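Local coordinates for protein 4-hydroxy-3-methylbut-2-enyl diphosphate reductase, apicoplast (Plasmodium falciparum, PDB 4N7B) that reduces (E)-4-hydroxy-3-methylbut-2-enyl diphosphate to isopentenyl and dimethylallyl diphosphate with an iron-sulfur cluster, the terminal step of the MEP pathway of isoprenoid precursor synthesis, at residues I335-K341 against C356-E361; K376-V380 against F401-I407; L385-D389 against Y449-R454; L472-I478 against P502-T506. One frame throughout, in Å; residues are numbered along the deposited sequence.

Interaction 1. Residues I335-K341 against C356-E361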
loop_
_atom_site.group_PDB
_atom_site.type_symbol
_atom_site.label_atom_id
_atom_site.label_comp_id
_atom_site.label_asym_id
_atom_site.label_seq_id
_atom_site.Cartn_x
_atom_site.Cartn_y
_atom_site.Cartn_z
ATOM N N ILE A 335 -22.185 1.350 5.408
ATOM C CA ILE A 335 -20.774 1.664 5.460
ATOM C C ILE A 335 -20.335 2.498 4.278
ATOM O O ILE A 335 -20.611 2.144 3.134
ATOM C CB ILE A 335 -19.941 0.386 5.499
ATOM C CG1 ILE A 335 -19.875 -0.141 6.938
ATOM C CG2 ILE A 335 -18.525 0.662 5.028
ATOM C CD1 ILE A 335 -20.588 -1.416 7.130
ATOM N N ILE A 336 -19.650 3.604 4.556
ATOM C CA ILE A 336 -19.088 4.426 3.491
ATOM C C ILE A 336 -17.607 4.131 3.377
ATOM O O ILE A 336 -16.872 4.275 4.336
ATOM C CB ILE A 336 -19.275 5.927 3.733
ATOM C CG1 ILE A 336 -20.668 6.385 3.302
ATOM C CG2 ILE A 336 -18.341 6.711 2.853
ATOM C CD1 ILE A 336 -21.773 5.868 4.126
ATOM N N LEU A 337 -17.178 3.716 2.194
ATOM C CA LEU A 337 -15.800 3.323 1.963
ATOM C C LEU A 337 -15.130 4.356 1.073
ATOM O O LEU A 337 -15.416 4.413 -0.113
ATOM C CB LEU A 337 -15.765 1.962 1.273
ATOM C CG LEU A 337 -14.402 1.458 0.777
ATOM C CD1 LEU A 337 -13.341 1.628 1.831
ATOM C CD2 LEU A 337 -14.523 0.001 0.385
ATOM N N ILE A 338 -14.265 5.188 1.648
ATOM C CA ILE A 338 -13.548 6.196 0.865
ATOM C C ILE A 338 -12.309 5.573 0.223
ATOM O O ILE A 338 -11.413 5.110 0.911
ATOM C CB ILE A 338 -13.082 7.350 1.761
ATOM C CG1 ILE A 338 -14.252 7.874 2.596
ATOM C CG2 ILE A 338 -12.492 8.452 0.918
ATOM C CD1 ILE A 338 -13.891 9.017 3.519
ATOM N N GLY A 339 -12.258 5.530 -1.092
ATOM C CA GLY A 339 -11.112 4.941 -1.755
ATOM C C GLY A 339 -11.413 4.881 -3.225
ATOM O O GLY A 339 -12.490 5.319 -3.634
ATOM N N TYR A 340 -10.494 4.344 -4.020
ATOM C CA TYR A 340 -10.665 4.318 -5.472
ATOM C C TYR A 340 -11.289 3.007 -5.945
ATOM O O TYR A 340 -10.764 1.930 -5.670
ATOM C CB TYR A 340 -9.316 4.553 -6.142
ATOM C CG TYR A 340 -8.760 5.915 -5.803
ATOM C CD1 TYR A 340 -9.278 7.057 -6.403
ATOM C CD2 TYR A 340 -7.759 6.069 -4.849
ATOM C CE1 TYR A 340 -8.795 8.316 -6.096
ATOM C CE2 TYR A 340 -7.261 7.334 -4.533
ATOM C CZ TYR A 340 -7.784 8.455 -5.166
ATOM O OH TYR A 340 -7.305 9.716 -4.873
ATOM N N LYS A 341 -12.419 3.126 -6.646
ATOM C CA LYS A 341 -13.278 1.992 -7.014
ATOM C C LYS A 341 -12.569 0.789 -7.642
ATOM O O LYS A 341 -12.972 -0.357 -7.442
ATOM C CB LYS A 341 -14.355 2.461 -8.003
ATOM C CG LYS A 341 -15.431 3.338 -7.396
ATOM C CD LYS A 341 -16.560 3.611 -8.420
ATOM C CE LYS A 341 -17.506 4.742 -7.954
ATOM N NZ LYS A 341 -18.170 4.512 -6.615
ATOM N N CYS A 356 -24.488 -3.312 1.707
ATOM C CA CYS A 356 -24.691 -2.175 2.596
ATOM C C CYS A 356 -23.477 -1.243 2.599
ATOM O O CYS A 356 -23.336 -0.404 3.483
ATOM C CB CYS A 356 -25.036 -2.645 4.015
ATOM S SG CYS A 356 -23.678 -3.494 4.820
ATOM N N THR A 357 -22.614 -1.372 1.596
ATOM C CA THR A 357 -21.456 -0.494 1.483
ATOM C C THR A 357 -21.587 0.444 0.276
ATOM O O THR A 357 -22.189 0.097 -0.748
ATOM C CB THR A 357 -20.128 -1.282 1.392
ATOM O OG1 THR A 357 -19.941 -2.058 2.583
ATOM C CG2 THR A 357 -18.952 -0.327 1.239
ATOM N N HIS A 358 -21.035 1.644 0.420
ATOM C CA HIS A 358 -21.073 2.653 -0.632
ATOM C C HIS A 358 -19.709 3.272 -0.802
ATOM O O HIS A 358 -19.180 3.885 0.117
ATOM C CB HIS A 358 -22.078 3.731 -0.260
ATOM C CG HIS A 358 -23.390 3.177 0.196
ATOM N ND1 HIS A 358 -24.533 3.249 -0.570
ATOM C CD2 HIS A 358 -23.729 2.515 1.329
ATOM C CE1 HIS A 358 -25.527 2.665 0.079
ATOM N NE2 HIS A 358 -25.066 2.212 1.232
ATOM N N ILE A 359 -19.122 3.114 -1.975
ATOM C CA ILE A 359 -17.791 3.639 -2.186
ATOM C C ILE A 359 -17.828 5.101 -2.584
ATOM O O ILE A 359 -18.567 5.473 -3.484
ATOM C CB ILE A 359 -17.073 2.866 -3.291
ATOM C CG1 ILE A 359 -16.936 1.402 -2.883
ATOM C CG2 ILE A 359 -15.693 3.484 -3.550
ATOM C CD1 ILE A 359 -16.344 0.519 -3.954
ATOM N N VAL A 360 -17.015 5.934 -1.942
ATOM C CA VAL A 360 -16.835 7.287 -2.451
ATOM C C VAL A 360 -15.381 7.529 -2.839
ATOM O O VAL A 360 -14.470 7.291 -2.051
ATOM C CB VAL A 360 -17.369 8.376 -1.469
ATOM C CG1 VAL A 360 -18.575 7.852 -0.710
ATOM C CG2 VAL A 360 -16.316 8.837 -0.532
ATOM N N GLU A 361 -15.157 7.965 -4.078
ATOM C CA GLU A 361 -13.802 8.323 -4.485
ATOM C C GLU A 361 -13.601 9.827 -4.578
ATOM O O GLU A 361 -12.476 10.296 -4.764
ATOM C CB GLU A 361 -13.384 7.647 -5.795
ATOM C CG GLU A 361 -14.484 7.200 -6.682
ATOM C CD GLU A 361 -13.965 6.598 -7.986
ATOM O OE1 GLU A 361 -12.857 6.017 -7.983
ATOM O OE2 GLU A 361 -14.668 6.711 -9.020
#
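Ile-335 to Ile-338 and Thr-357 to Val-360 pair as neighbouring parallel strands, the two beta elements of a beta-alpha-beta crossover whose helix is 344-350; strand 357-360 is an edge strand of its four-stranded sheet. Backbone bonds alternate across the pair. Ile-335 N gives its hydrogen to Cys-356 O at 2.8 Å, while Leu-337 N reaches His-358 O and Gly-339 N reaches Val-360 O; in return His-358 N and Val-360 N bond to Ile-335 O and Leu-337 O. Beta-branched residues suit such extended backbone. On one face Val-360 fits between two isoleucines, its CG1 3.7 Å from Ile-336 CG2 and its CG2 3.9 Å from Ile-338 CG1, and helix 387-400 packs over this side. The other face carries Ile-335, Leu-337, Thr-357 and Ile-359, of which the last three pack on helix 344-350. With OG1 beside the backbone N and anti to the carbonyl carbon (chi1 -61°), Thr-357 turns CG2 to 3.9 Å from Leu-337 CB, while its OG1 bonds to Ala-353 O. Beyond the strands Lys-341 crosses Glu-361 at about a right angle, alkyl chain against carboxylate. Lys-341 N donates to Glu-361 OE1 at 3.2 Å, meeting this oxygen from above the carboxylate plane.

Interaction 2. Residues K376-V380 against F401-I407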
loop_
_atom_site.group_PDB
_atom_site.type_symbol
_atom_site.label_atom_id
_atom_site.label_comp_id
_atom_site.label_asym_id
_atom_site.label_seq_id
_atom_site.Cartn_x
_atom_site.Cartn_y
_atom_site.Cartn_z
ATOM N N LYS A 376 -27.741 4.611 11.001
ATOM C CA LYS A 376 -26.391 4.681 11.513
ATOM C C LYS A 376 -25.367 4.463 10.395
ATOM O O LYS A 376 -25.491 3.540 9.580
ATOM C CB LYS A 376 -26.222 3.648 12.615
ATOM C CG LYS A 376 -27.247 3.790 13.727
ATOM C CD LYS A 376 -26.587 3.631 15.086
ATOM C CE LYS A 376 -25.763 4.873 15.461
ATOM N NZ LYS A 376 -24.875 4.635 16.649
ATOM N N LEU A 377 -24.352 5.314 10.363
ATOM C CA LEU A 377 -23.348 5.253 9.311
ATOM C C LEU A 377 -21.973 5.152 9.910
ATOM O O LEU A 377 -21.690 5.737 10.949
ATOM C CB LEU A 377 -23.409 6.497 8.422
ATOM C CG LEU A 377 -24.754 6.721 7.723
ATOM C CD1 LEU A 377 -24.713 8.025 6.938
ATOM C CD2 LEU A 377 -25.105 5.543 6.812
ATOM N N PHE A 378 -21.113 4.421 9.219
ATOM C CA PHE A 378 -19.752 4.193 9.649
ATOM C C PHE A 378 -18.900 4.328 8.403
ATOM O O PHE A 378 -19.241 3.769 7.357
ATOM C CB PHE A 378 -19.629 2.780 10.203
ATOM C CG PHE A 378 -18.360 2.526 10.992
ATOM C CD1 PHE A 378 -18.283 2.868 12.338
ATOM C CD2 PHE A 378 -17.259 1.920 10.400
ATOM C CE1 PHE A 378 -17.130 2.621 13.073
ATOM C CE2 PHE A 378 -16.099 1.664 11.138
ATOM C CZ PHE A 378 -16.037 2.018 12.469
ATOM N N TYR A 379 -17.812 5.080 8.487
ATOM C CA TYR A 379 -16.942 5.190 7.348
ATOM C C TYR A 379 -15.592 4.578 7.618
ATOM O O TYR A 379 -15.140 4.462 8.746
ATOM C CB TYR A 379 -16.806 6.642 6.865
ATOM C CG TYR A 379 -15.813 7.524 7.616
ATOM C CD1 TYR A 379 -14.456 7.495 7.311
ATOM C CD2 TYR A 379 -16.244 8.418 8.601
ATOM C CE1 TYR A 379 -13.554 8.306 7.978
ATOM C CE2 TYR A 379 -15.347 9.234 9.270
ATOM C CZ TYR A 379 -14.002 9.169 8.953
ATOM O OH TYR A 379 -13.090 9.968 9.611
ATOM N N VAL A 380 -14.937 4.230 6.530
ATOM C CA VAL A 380 -13.711 3.493 6.563
ATOM C C VAL A 380 -12.971 3.983 5.318
ATOM O O VAL A 380 -13.602 4.580 4.438
ATOM C CB VAL A 380 -14.089 1.994 6.570
ATOM C CG1 VAL A 380 -13.570 1.267 5.364
ATOM C CG2 VAL A 380 -13.665 1.361 7.855
ATOM N N PHE A 401 -23.300 14.212 7.179
ATOM C CA PHE A 401 -23.703 13.233 8.190
ATOM C C PHE A 401 -22.951 13.419 9.507
ATOM O O PHE A 401 -21.980 12.713 9.774
ATOM C CB PHE A 401 -23.455 11.819 7.673
ATOM C CG PHE A 401 -24.101 11.539 6.356
ATOM C CD1 PHE A 401 -25.473 11.360 6.267
ATOM C CD2 PHE A 401 -23.339 11.455 5.201
ATOM C CE1 PHE A 401 -26.075 11.100 5.045
ATOM C CE2 PHE A 401 -23.931 11.192 3.977
ATOM C CZ PHE A 401 -25.298 11.017 3.899
ATOM N N PRO A 402 -23.419 14.352 10.346
ATOM C CA PRO A 402 -22.696 14.772 11.550
ATOM C C PRO A 402 -22.420 13.647 12.551
ATOM O O PRO A 402 -21.457 13.761 13.303
ATOM C CB PRO A 402 -23.627 15.824 12.175
ATOM C CG PRO A 402 -24.553 16.234 11.069
ATOM C CD PRO A 402 -24.730 15.007 10.242
ATOM N N HIS A 403 -23.223 12.587 12.563
ATOM C CA HIS A 403 -23.095 11.576 13.605
ATOM C C HIS A 403 -22.388 10.332 13.081
ATOM O O HIS A 403 -22.350 9.288 13.737
ATOM C CB HIS A 403 -24.470 11.237 14.171
ATOM C CG HIS A 403 -25.109 12.384 14.888
ATOM N ND1 HIS A 403 -26.352 12.875 14.551
ATOM C CD2 HIS A 403 -24.662 13.158 15.906
ATOM C CE1 HIS A 403 -26.650 13.892 15.339
ATOM N NE2 HIS A 403 -25.640 14.084 16.170
ATOM N N ILE A 404 -21.803 10.462 11.898
ATOM C CA ILE A 404 -21.145 9.338 11.274
ATOM C C ILE A 404 -19.955 8.909 12.133
ATOM O O ILE A 404 -19.263 9.745 12.712
ATOM C CB ILE A 404 -20.684 9.681 9.869
ATOM C CG1 ILE A 404 -20.308 8.404 9.140
ATOM C CG2 ILE A 404 -19.504 10.644 9.901
ATOM C CD1 ILE A 404 -20.280 8.563 7.639
ATOM N N GLU A 405 -19.720 7.604 12.199
ATOM C CA GLU A 405 -18.699 7.051 13.074
ATOM C C GLU A 405 -17.586 6.413 12.251
ATOM O O GLU A 405 -17.748 6.173 11.060
ATOM C CB GLU A 405 -19.339 6.016 14.005
ATOM C CG GLU A 405 -20.385 6.616 14.942
ATOM C CD GLU A 405 -21.253 5.570 15.661
ATOM O OE1 GLU A 405 -20.777 4.448 15.920
ATOM O OE2 GLU A 405 -22.425 5.877 15.970
ATOM N N THR A 406 -16.455 6.125 12.883
ATOM C CA THR A 406 -15.379 5.454 12.180
ATOM C C THR A 406 -14.457 4.737 13.162
ATOM O O THR A 406 -14.660 4.781 14.378
ATOM C CB THR A 406 -14.547 6.467 11.353
ATOM O OG1 THR A 406 -13.534 5.779 10.593
ATOM C CG2 THR A 406 -13.889 7.503 12.277
ATOM N N ILE A 407 -13.439 4.080 12.622
ATOM C CA ILE A 407 -12.375 3.511 13.431
ATOM C C ILE A 407 -11.608 4.622 14.163
ATOM O O ILE A 407 -11.087 5.550 13.526
ATOM C CB ILE A 407 -11.386 2.754 12.544
ATOM C CG1 ILE A 407 -12.098 1.670 11.738
ATOM C CG2 ILE A 407 -10.258 2.176 13.382
ATOM C CD1 ILE A 407 -11.210 1.096 10.634
#
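Glu-405 bonds through its backbone to both Leu-377 and Tyr-379: Glu-405 N donates to Leu-377 O at 3.0 Å, and Tyr-379 N to Glu-405 O at 2.8 Å. A side chain adds a third bond, from Thr-406 OG1 to Tyr-379 O at 2.8 Å; OG1, turned anti to the backbone N (chi1 -176°), stands above the carbonyl plane. Thr-406 CB lies over the centre of the Tyr-379 ring, 3.6 Å from the centroid, a CH-pi contact in which a small branched residue serves two purposes. These strands are the beta elements of a parallel beta-alpha-beta crossover through helix 387-400; the second, strand 405-406, is weakly bonded and forms an edge of the sheet. There are two further CH-pi contacts: Thr-406 CA lies over a face of the Phe-378 ring, and Leu-377 CD1 over the Phe-401 ring, 3.7 Å from its centroid. Apolar packing continues with Ile-404 CG1 against Leu-377 CB and Ile-407 CD1 against Val-380 CG2, the latter pair 3.7 Å apart. The charged contact is a salt bridge at the sheet's margin: Lys-376 NZ meets the syn lone pair of Glu-405 OE2 at 2.8 Å, while Tyr-333 OH bonds both Lys-376 NZ and Glu-405 OE1.

Interaction 3. Residues L385-D389 against Y449-R454. With SO4 (sulfate ion), chain D.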
loop_
_atom_site.group_PDB
_atom_site.type_symbol
_atom_site.label_atom_id
_atom_site.label_comp_id
_atom_site.label_asym_id
_atom_site.label_seq_id
_atom_site.Cartn_x
_atom_site.Cartn_y
_atom_site.Cartn_z
ATOM N N LEU A 385 -4.393 6.237 1.167
ATOM C CA LEU A 385 -4.819 7.517 0.616
ATOM C C LEU A 385 -3.836 8.657 0.936
ATOM O O LEU A 385 -2.984 8.551 1.819
ATOM C CB LEU A 385 -6.199 7.878 1.166
ATOM C CG LEU A 385 -7.322 6.917 0.766
ATOM C CD1 LEU A 385 -8.642 7.439 1.289
ATOM C CD2 LEU A 385 -7.368 6.747 -0.753
ATOM N N SER A 386 -3.948 9.736 0.176
ATOM C CA SER A 386 -3.399 11.018 0.563
ATOM C C SER A 386 -4.116 11.461 1.820
ATOM O O SER A 386 -5.344 11.454 1.861
ATOM C CB SER A 386 -3.694 12.046 -0.527
ATOM O OG SER A 386 -3.605 13.352 0.005
ATOM N N MET A 387 -3.373 11.841 2.847
ATOM C CA MET A 387 -3.994 12.325 4.074
ATOM C C MET A 387 -4.738 13.617 3.802
ATOM O O MET A 387 -5.733 13.903 4.447
ATOM C CB MET A 387 -2.946 12.557 5.155
ATOM C CG MET A 387 -2.269 11.283 5.616
ATOM S SD MET A 387 -1.314 11.541 7.126
ATOM C CE MET A 387 0.068 12.410 6.510
ATOM N N ASP A 388 -4.253 14.397 2.844
ATOM C CA ASP A 388 -4.882 15.674 2.517
ATOM C C ASP A 388 -6.231 15.490 1.840
ATOM O O ASP A 388 -7.207 16.085 2.264
ATOM C CB ASP A 388 -3.972 16.488 1.616
ATOM C CG ASP A 388 -2.605 16.713 2.237
ATOM O OD1 ASP A 388 -2.518 17.474 3.231
ATOM O OD2 ASP A 388 -1.626 16.098 1.746
ATOM N N ASP A 389 -6.268 14.662 0.796
ATOM C CA ASP A 389 -7.499 14.328 0.106
ATOM C C ASP A 389 -8.472 13.671 1.060
ATOM O O ASP A 389 -9.657 14.009 1.084
ATOM C CB ASP A 389 -7.236 13.347 -1.031
ATOM C CG ASP A 389 -6.677 14.007 -2.288
ATOM O OD1 ASP A 389 -6.604 15.265 -2.360
ATOM O OD2 ASP A 389 -6.324 13.233 -3.225
ATOM N N TYR A 449 2.089 13.277 -5.069
ATOM C CA TYR A 449 1.019 14.262 -4.957
ATOM C C TYR A 449 1.198 15.142 -3.724
ATOM O O TYR A 449 0.950 16.342 -3.773
ATOM C CB TYR A 449 -0.300 13.522 -4.882
ATOM C CG TYR A 449 -1.549 14.354 -4.750
ATOM C CD1 TYR A 449 -2.112 14.972 -5.855
ATOM C CD2 TYR A 449 -2.198 14.471 -3.532
ATOM C CE1 TYR A 449 -3.291 15.699 -5.751
ATOM C CE2 TYR A 449 -3.367 15.195 -3.416
ATOM C CZ TYR A 449 -3.909 15.812 -4.538
ATOM O OH TYR A 449 -5.075 16.530 -4.427
ATOM N N SER A 450 1.620 14.546 -2.614
ATOM C CA SER A 450 1.793 15.298 -1.368
ATOM C C SER A 450 2.781 16.432 -1.569
ATOM O O SER A 450 2.586 17.527 -1.058
ATOM C CB SER A 450 2.303 14.379 -0.241
ATOM O OG SER A 450 1.353 13.377 0.083
ATOM N N SER A 451 3.861 16.166 -2.298
ATOM C CA SER A 451 4.848 17.206 -2.605
ATOM C C SER A 451 4.287 18.263 -3.554
ATOM O O SER A 451 4.555 19.458 -3.401
ATOM C CB SER A 451 6.087 16.561 -3.229
ATOM O OG SER A 451 7.037 17.522 -3.666
ATOM N N GLN A 452 3.528 17.835 -4.563
ATOM C CA GLN A 452 3.043 18.782 -5.568
ATOM C C GLN A 452 2.056 19.795 -5.005
ATOM O O GLN A 452 2.136 20.982 -5.341
ATOM C CB GLN A 452 2.397 18.056 -6.740
ATOM C CG GLN A 452 3.358 17.241 -7.555
ATOM C CD GLN A 452 2.638 16.375 -8.559
ATOM O OE1 GLN A 452 1.681 15.683 -8.219
ATOM N NE2 GLN A 452 3.066 16.429 -9.804
ATOM N N ILE A 453 1.105 19.355 -4.182
ATOM C CA ILE A 453 0.133 20.309 -3.632
ATOM C C ILE A 453 0.816 21.222 -2.612
ATOM O O ILE A 453 0.227 22.206 -2.152
ATOM C CB ILE A 453 -1.084 19.618 -2.995
ATOM C CG1 ILE A 453 -0.655 18.712 -1.849
ATOM C CG2 ILE A 453 -1.794 18.761 -4.022
ATOM C CD1 ILE A 453 -1.849 18.162 -1.097
ATOM N N ARG A 454 2.071 20.905 -2.282
ATOM C CA ARG A 454 2.894 21.799 -1.461
ATOM C C ARG A 454 3.849 22.624 -2.357
ATOM O O ARG A 454 4.807 23.241 -1.887
ATOM C CB ARG A 454 3.605 21.005 -0.358
ATOM C CG ARG A 454 2.841 21.013 0.970
ATOM C CD ARG A 454 3.204 19.788 1.954
ATOM N NE ARG A 454 2.329 18.712 1.540
ATOM C CZ ARG A 454 1.261 18.275 2.189
ATOM N NH1 ARG A 454 0.928 18.729 3.381
ATOM N NH2 ARG A 454 0.539 17.328 1.622
HETATM S S SO4 D . 1.807 20.711 6.206
HETATM O O1 SO4 D . 2.111 21.319 7.501
HETATM O O2 SO4 D . 3.015 20.677 5.387
HETATM O O3 SO4 D . 1.316 19.351 6.410
HETATM O O4 SO4 D . 0.783 21.506 5.532
#
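Asp-388, Tyr-449 and Asp-389 carry this polar contact, in which the first turn of helix 387-400 faces the C-terminal part of helix 442-452 and the residues up to Arg-454. The side chains of Asp-388 and Arg-454 come from opposite directions. Asp-388 OD2 lies 2.5 Å from Arg-454 NH2, a salt bridge, though so short a distance is doubtful; it sits at the edge of the guanidinium, with the two flat groups turned 44° apart. The same OD2 lies near Ile-453 CD1, so one apolar methyl flanks the charged pair. Arginine suits the place because its several N-H groups serve different partners: NE donates to Ser-450 O at 2.9 Å, almost exactly in the guanidinium plane, and NH1 turns toward a sulfate ion, probably from the crystallisation liquor, through a weak bond to its O2. The bend at chi3 (-86°) brings the guanidinium back over Ser-450 O, and the bond from NE limits its rotation.

Tyr-449 has CG anti to the backbone N, which extends the ring toward the other helix. Its OH donates to Asp-389 OD1 at 2.9 Å, on the syn lone pair, with ring and carboxylate planes 58° apart. Ser-386, the N-cap of helix 387-400, places its OG at the edge of this ring, 3.9 Å from Tyr-449 CE2, while accepting from Asp-389 N at 3.1 Å and weakly from Asp-388 N. Acidic residues at a helix N-terminus would be favoured by the helix dipole, and the arginine and phenol probably stabilise their negative charge further, making this a directional, electrostatic link between two helices rather than an apolar one.

Interaction 4. Residues L472-I478 against P502-T506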
loop_
_atom_site.group_PDB
_atom_site.type_symbol
_atom_site.label_atom_id
_atom_site.label_comp_id
_atom_site.label_asym_id
_atom_site.label_seq_id
_atom_site.Cartn_x
_atom_site.Cartn_y
_atom_site.Cartn_z
ATOM N N LEU A 472 17.511 17.644 -13.851
ATOM C CA LEU A 472 18.323 18.003 -12.688
ATOM C C LEU A 472 19.067 19.309 -12.948
ATOM O O LEU A 472 19.709 19.862 -12.054
ATOM C CB LEU A 472 19.337 16.918 -12.391
ATOM C CG LEU A 472 18.816 15.521 -12.067
ATOM C CD1 LEU A 472 19.976 14.516 -12.097
ATOM C CD2 LEU A 472 18.137 15.528 -10.721
ATOM N N LYS A 473 18.998 19.798 -14.179
ATOM C CA LYS A 473 19.624 21.070 -14.498
ATOM C C LYS A 473 18.881 22.134 -13.692
ATOM O O LYS A 473 17.641 22.166 -13.683
ATOM C CB LYS A 473 19.557 21.361 -16.005
ATOM C CG LYS A 473 20.844 21.953 -16.556
ATOM C CD LYS A 473 20.592 23.169 -17.451
ATOM C CE LYS A 473 20.723 22.837 -18.933
ATOM N NZ LYS A 473 20.572 24.053 -19.783
ATOM N N ASN A 474 19.633 22.969 -12.976
ATOM C CA ASN A 474 19.030 24.029 -12.155
ATOM C C ASN A 474 18.338 23.542 -10.871
ATOM O O ASN A 474 17.722 24.345 -10.164
ATOM C CB ASN A 474 18.022 24.868 -12.966
ATOM C CG ASN A 474 18.582 25.341 -14.307
ATOM O OD1 ASN A 474 17.857 25.379 -15.313
ATOM N ND2 ASN A 474 19.873 25.712 -14.328
ATOM N N VAL A 475 18.410 22.255 -10.544
ATOM C CA VAL A 475 17.945 21.871 -9.219
ATOM C C VAL A 475 19.115 21.580 -8.294
ATOM O O VAL A 475 19.988 20.750 -8.583
ATOM C CB VAL A 475 16.857 20.756 -9.216
ATOM C CG1 VAL A 475 16.302 20.514 -10.625
ATOM C CG2 VAL A 475 17.351 19.507 -8.573
ATOM N N ASN A 476 19.115 22.305 -7.182
ATOM C CA ASN A 476 20.174 22.239 -6.192
ATOM C C ASN A 476 19.792 21.409 -4.986
ATOM O O ASN A 476 20.650 20.825 -4.346
ATOM C CB ASN A 476 20.543 23.655 -5.750
ATOM C CG ASN A 476 21.045 24.501 -6.902
ATOM O OD1 ASN A 476 21.828 24.038 -7.733
ATOM N ND2 ASN A 476 20.590 25.740 -6.965
ATOM N N LYS A 477 18.511 21.371 -4.656
ATOM C CA LYS A 477 18.076 20.566 -3.522
ATOM C C LYS A 477 16.986 19.579 -3.907
ATOM O O LYS A 477 15.946 19.950 -4.448
ATOM C CB LYS A 477 17.611 21.461 -2.380
ATOM C CG LYS A 477 18.627 22.543 -2.039
ATOM C CD LYS A 477 18.607 22.896 -0.573
ATOM C CE LYS A 477 19.203 24.277 -0.332
ATOM N NZ LYS A 477 20.460 24.505 -1.107
ATOM N N ILE A 478 17.244 18.318 -3.601
ATOM C CA ILE A 478 16.347 17.220 -3.897
ATOM C C ILE A 478 15.903 16.484 -2.629
ATOM O O ILE A 478 16.714 16.124 -1.760
ATOM C CB ILE A 478 17.051 16.229 -4.800
ATOM C CG1 ILE A 478 17.388 16.902 -6.113
ATOM C CG2 ILE A 478 16.216 14.974 -5.000
ATOM C CD1 ILE A 478 18.334 16.099 -6.968
ATOM N N PRO A 502 28.784 13.157 -12.262
ATOM C CA PRO A 502 28.957 14.609 -12.391
ATOM C C PRO A 502 27.953 15.469 -11.609
ATOM O O PRO A 502 27.929 16.674 -11.818
ATOM C CB PRO A 502 28.725 14.828 -13.881
ATOM C CG PRO A 502 27.661 13.810 -14.220
ATOM C CD PRO A 502 27.992 12.599 -13.374
ATOM N N PHE A 503 27.150 14.887 -10.728
ATOM C CA PHE A 503 26.069 15.641 -10.098
ATOM C C PHE A 503 26.464 16.228 -8.754
ATOM O O PHE A 503 26.193 17.392 -8.480
ATOM C CB PHE A 503 24.837 14.752 -9.980
ATOM C CG PHE A 503 24.330 14.280 -11.316
ATOM C CD1 PHE A 503 23.808 15.184 -12.225
ATOM C CD2 PHE A 503 24.431 12.952 -11.685
ATOM C CE1 PHE A 503 23.371 14.767 -13.466
ATOM C CE2 PHE A 503 23.995 12.532 -12.933
ATOM C CZ PHE A 503 23.463 13.441 -13.817
ATOM N N ASN A 504 27.122 15.421 -7.928
ATOM C CA ASN A 504 27.720 15.898 -6.690
ATOM C C ASN A 504 26.761 16.612 -5.740
ATOM O O ASN A 504 27.138 17.600 -5.118
ATOM C CB ASN A 504 28.904 16.807 -6.995
ATOM C CG ASN A 504 30.020 16.080 -7.695
ATOM O OD1 ASN A 504 30.429 14.994 -7.276
ATOM N ND2 ASN A 504 30.529 16.673 -8.769
ATOM N N TYR A 505 25.537 16.104 -5.610
ATOM C CA TYR A 505 24.664 16.557 -4.544
ATOM C C TYR A 505 25.265 16.078 -3.222
ATOM O O TYR A 505 25.638 14.912 -3.097
ATOM C CB TYR A 505 23.244 16.000 -4.716
ATOM C CG TYR A 505 22.474 16.622 -5.895
ATOM C CD1 TYR A 505 22.537 16.071 -7.173
ATOM C CD2 TYR A 505 21.710 17.758 -5.721
ATOM C CE1 TYR A 505 21.861 16.648 -8.256
ATOM C CE2 TYR A 505 21.026 18.346 -6.803
ATOM C CZ TYR A 505 21.102 17.784 -8.059
ATOM O OH TYR A 505 20.420 18.360 -9.117
ATOM N N THR A 506 25.353 16.964 -2.236
ATOM C CA THR A 506 25.878 16.568 -0.927
ATOM C C THR A 506 24.801 15.795 -0.175
ATOM O O THR A 506 23.665 16.248 -0.051
ATOM C CB THR A 506 26.317 17.771 -0.074
ATOM O OG1 THR A 506 27.424 18.421 -0.698
ATOM C CG2 THR A 506 26.744 17.303 1.328
#
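Leu-472 opens the contact by laying its CD1 over one face of the Phe-503 ring, 4.0 Å from the centroid, a CH-pi contact offset toward the rim; Pro-502 CG covers the opposite face. Leu-472 also begins a type II beta turn to Val-475, closed by Val-475 N to Leu-472 O, with Asn-474 taking the positive phi (73°) that its third position commonly demands and that asparagine tolerates well. At Val-475 the chain meets Tyr-505, whose OH donates to Val-475 O; the modelled length, 2.5 Å, is doubtfully short. Val-475 CG2 lies 3.3 Å from Tyr-505 OH. Asn-476 contributes backbone: its O lies at the ring edge, near the ring plane, 3.5 Å from Tyr-505 CE2. Ile-478, in the strand, sends CD1 over a face of that ring, 3.6 Å from the centroid. With chi1 at -63° and chi2 at 168°, its chain extends far enough for this end methyl to reach the aromatic carbons. The contact lies at the start of strand 477-482 in the five-stranded parallel sheet, with the Tyr-505 side chain touching Leu-498 of helix 488-499 and Leu-222 of strand 221-226, just before strand 506-511 begins.

How the interactions relate
Interactions 1 and 2 belong to one four-stranded parallel sheet: strands 334-338 and 377-381 lie side by side, with Ile-336 N 2.8 Å from Phe-378 O and Ile-336 O 2.9 Å from Val-380 N, and the centres of the two contacts are about 12 Å apart. Helix 387-400, which links the strands of interaction 2, starts in interaction 3, whose Leu-385 packs on Tyr-340 of interaction 1. Thus interaction 3 connects this sheet's unit to helix 442-452, which carries Ser-442 and Asn-443, substrate-binding by similarity. The iron-sulfur cluster lies about 12 Å from the Leu-337 side chain and about 13 Å from that of Ser-386. Interaction 4 stands apart, its centre about 42 Å from that of interaction 1.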